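Local coordinates for T-lymphoma invasion and metastasis-inducing protein 1 (Homo sapiens, PDB 4K2P) that probably acts as a guanine nucleotide exchange factor for the small GTPase Rac, its PH and coiled-coil region serving phosphoinositide and partner-protein binding, at residues 193-196 / 197-200. The protein carries 5 engineered substitutions. Numbering follows the deposited sequence.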
ATOM      1  N   PHE A 193      -4.540   7.482   3.429  1.00 24.06           N
ATOM      2  CA  PHE A 193      -4.134   7.619   2.032  1.00 26.21           C
ATOM      3  C   PHE A 193      -4.727   6.466   1.231  1.00 26.95           C
ATOM      4  O   PHE A 193      -5.236   6.649   0.127  1.00 28.50           O
ATOM      5  CB  PHE A 193      -2.603   7.645   1.936  1.00 24.08           C
ATOM      6  CG  PHE A 193      -2.060   7.720   0.532  1.00 23.31           C
ATOM      7  CD1 PHE A 193      -1.776   6.567  -0.178  1.00 23.77           C
ATOM      8  CD2 PHE A 193      -1.782   8.940  -0.049  1.00 24.24           C
ATOM      9  CE1 PHE A 193      -1.263   6.632  -1.456  1.00 25.42           C
ATOM     10  CE2 PHE A 193      -1.264   9.016  -1.324  1.00 25.18           C
ATOM     11  CZ  PHE A 193      -1.001   7.859  -2.030  1.00 25.95           C
ATOM     12  N   ARG A 194      -4.679   5.279   1.824  1.00 25.03           N
ATOM     13  CA  ARG A 194      -5.161   4.070   1.185  1.00 25.24           C
ATOM     14  C   ARG A 194      -6.669   4.136   0.947  1.00 25.61           C
ATOM     15  O   ARG A 194      -7.144   3.819  -0.144  1.00 26.19           O
ATOM     16  CB  ARG A 194      -4.802   2.853   2.034  1.00 26.06           C
ATOM     17  CG  ARG A 194      -5.218   1.534   1.419  1.00 29.48           C
ATOM     18  CD  ARG A 194      -4.433   0.371   1.993  1.00 31.88           C
ATOM     19  NE  ARG A 194      -4.615   0.226   3.438  1.00 33.53           N
ATOM     20  CZ  ARG A 194      -5.672  -0.339   4.014  1.00 34.12           C
ATOM     21  NH1 ARG A 194      -6.675  -0.788   3.276  1.00 33.58           N
ATOM     22  NH2 ARG A 194      -5.741  -0.433   5.336  1.00 36.52           N
ATOM     23  N   PHE A 195      -7.423   4.556   1.957  1.00 25.36           N
ATOM     24  CA  PHE A 195      -8.868   4.647   1.811  1.00 27.63           C
ATOM     25  C   PHE A 195      -9.215   5.736   0.816  1.00 28.20           C
ATOM     26  O   PHE A 195     -10.193   5.619   0.088  1.00 27.53           O
ATOM     27  CB  PHE A 195      -9.555   4.894   3.156  1.00 29.76           C
ATOM     28  CG  PHE A 195      -9.666   3.663   4.007  1.00 34.93           C
ATOM     29  CD1 PHE A 195     -10.492   2.624   3.626  1.00 40.22           C
ATOM     30  CD2 PHE A 195      -8.949   3.539   5.181  1.00 38.26           C
ATOM     31  CE1 PHE A 195     -10.601   1.483   4.400  1.00 43.26           C
ATOM     32  CE2 PHE A 195      -9.057   2.393   5.958  1.00 41.27           C
ATOM     33  CZ  PHE A 195      -9.883   1.368   5.563  1.00 43.09           C
ATOM     34  N   ARG A 196      -8.405   6.787   0.765  1.00 28.21           N
ATOM     35  CA  ARG A 196      -8.632   7.851  -0.203  1.00 29.18           C
ATOM     36  C   ARG A 196      -8.338   7.371  -1.622  1.00 29.59           C
ATOM     37  O   ARG A 196      -8.916   7.868  -2.588  1.00 30.76           O
ATOM     38  CB  ARG A 196      -7.785   9.072   0.133  1.00 29.05           C
ATOM     39  CG  ARG A 196      -8.387   9.923   1.226  1.00 31.03           C
ATOM     40  CD  ARG A 196      -7.497  11.089   1.592  1.00 34.21           C
ATOM     41  NE  ARG A 196      -8.143  11.934   2.592  1.00 40.50           N
ATOM     42  CZ  ARG A 196      -7.503  12.716   3.454  1.00 43.57           C
ATOM     43  NH1 ARG A 196      -6.177  12.758   3.470  1.00 43.15           N
ATOM     44  NH2 ARG A 196      -8.198  13.450   4.312  1.00 46.15           N
ATOM     45  N   CYS A 197      -7.437   6.410  -1.748  1.00 26.78           N
ATOM     46  CA  CYS A 197      -7.179   5.808  -3.043  1.00 27.69           C
ATOM     47  C   CYS A 197      -8.395   5.004  -3.482  1.00 29.05           C
ATOM     48  O   CYS A 197      -8.818   5.080  -4.639  1.00 31.08           O
ATOM     49  CB  CYS A 197      -5.945   4.908  -2.997  1.00 27.58           C
ATOM     50  SG  CYS A 197      -4.377   5.780  -3.047  1.00 29.34           S
ATOM     51  N   TYR A 198      -8.949   4.227  -2.554  1.00 28.50           N
ATOM     52  CA  TYR A 198     -10.108   3.379  -2.846  1.00 29.42           C
ATOM     53  C   TYR A 198     -11.299   4.228  -3.242  1.00 30.74           C
ATOM     54  O   TYR A 198     -12.018   3.927  -4.193  1.00 31.64           O
ATOM     55  CB  TYR A 198     -10.488   2.532  -1.634  1.00 29.95           C
ATOM     56  CG  TYR A 198      -9.445   1.544  -1.176  1.00 29.05           C
ATOM     57  CD1 TYR A 198      -8.274   1.324  -1.902  1.00 27.45           C
ATOM     58  CD2 TYR A 198      -9.635   0.827  -0.009  1.00 28.98           C
ATOM     59  CE1 TYR A 198      -7.331   0.409  -1.464  1.00 26.78           C
ATOM     60  CE2 TYR A 198      -8.712  -0.076   0.430  1.00 29.02           C
ATOM     61  CZ  TYR A 198      -7.556  -0.281  -0.291  1.00 26.90           C
ATOM     62  OH  TYR A 198      -6.652  -1.200   0.179  1.00 26.57           O
ATOM     63  N   LEU A 199     -11.501   5.302  -2.493  1.00 30.73           N
ATOM     64  CA  LEU A 199     -12.639   6.176  -2.710  1.00 34.89           C
ATOM     65  C   LEU A 199     -12.509   6.869  -4.054  1.00 36.15           C
ATOM     66  O   LEU A 199     -13.485   7.006  -4.782  1.00 36.25           O
ATOM     67  CB  LEU A 199     -12.754   7.211  -1.591  1.00 35.91           C
ATOM     68  CG  LEU A 199     -13.945   8.166  -1.697  1.00 41.61           C
ATOM     69  CD1 LEU A 199     -15.270   7.410  -1.677  1.00 47.81           C
ATOM     70  CD2 LEU A 199     -13.903   9.187  -0.583  1.00 40.28           C
ATOM     71  N   ALA A 200     -11.296   7.306  -4.377  1.00 36.57           N
ATOM     72  CA  ALA A 200     -11.049   8.013  -5.626  1.00 40.11           C
ATOM     73  C   ALA A 200     -11.319   7.092  -6.808  1.00 40.74           C
ATOM     74  O   ALA A 200     -11.863   7.507  -7.831  1.00 42.17           O
ATOM     75  CB  ALA A 200      -9.628   8.532  -5.667  1.00 40.67           C
TER
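The guanidinium of R194 donates from NH1 to the phenol oxygen of Y198, one helical turn on, while the arginine's own carbonyl oxygen sits over one face of the same tyrosine ring, displaced from its centre. The NH1 to OH bond is 3.1 Å long and nearly straight (162°), and the hydroxyl sits close to the guanidinium plane, at its edge. CG of R194, anti to the backbone N (chi1 -178°), comes 3.4 Å from Y198 CZ, and a bend at chi3 then brings NH1 to the hydroxyl; the two side chains cross at a slant. The two flat groups are inclined at 62°, so they do not stack. NH2 of R194 forms a salt bridge with D191, and the Y198 hydroxyl also hydrogen-bonds to the backbone oxygen of S74, tying the helix to the PH-domain side. A phenylalanine in place of Y198 would probably leave R194 NH1 and the S74 carbonyl without the hydroxyl they share. C197 SG lies 3.6 Å from CE1 of F193, an oblique sulfur-aromatic contact with the sulfur 4.2 Å from the ring centroid. P208 and Q77 also touch both residues. F195 and Y198 meet obliquely, CD1 to CD2 at 4.1 Å, and both rings reach L137 of helix 133-161 as well as helix 106-128. The backbone bonds are regular i to i+4, such as Y198 N to R194 O at 3.0 Å. R196 turns elsewhere, to a salt bridge with E145. Such i, i+4 side-chain pairing on a regular alpha-helix here helps join the CC-Ex helix 168-203 to the strands and C-terminal helix of the PH domain.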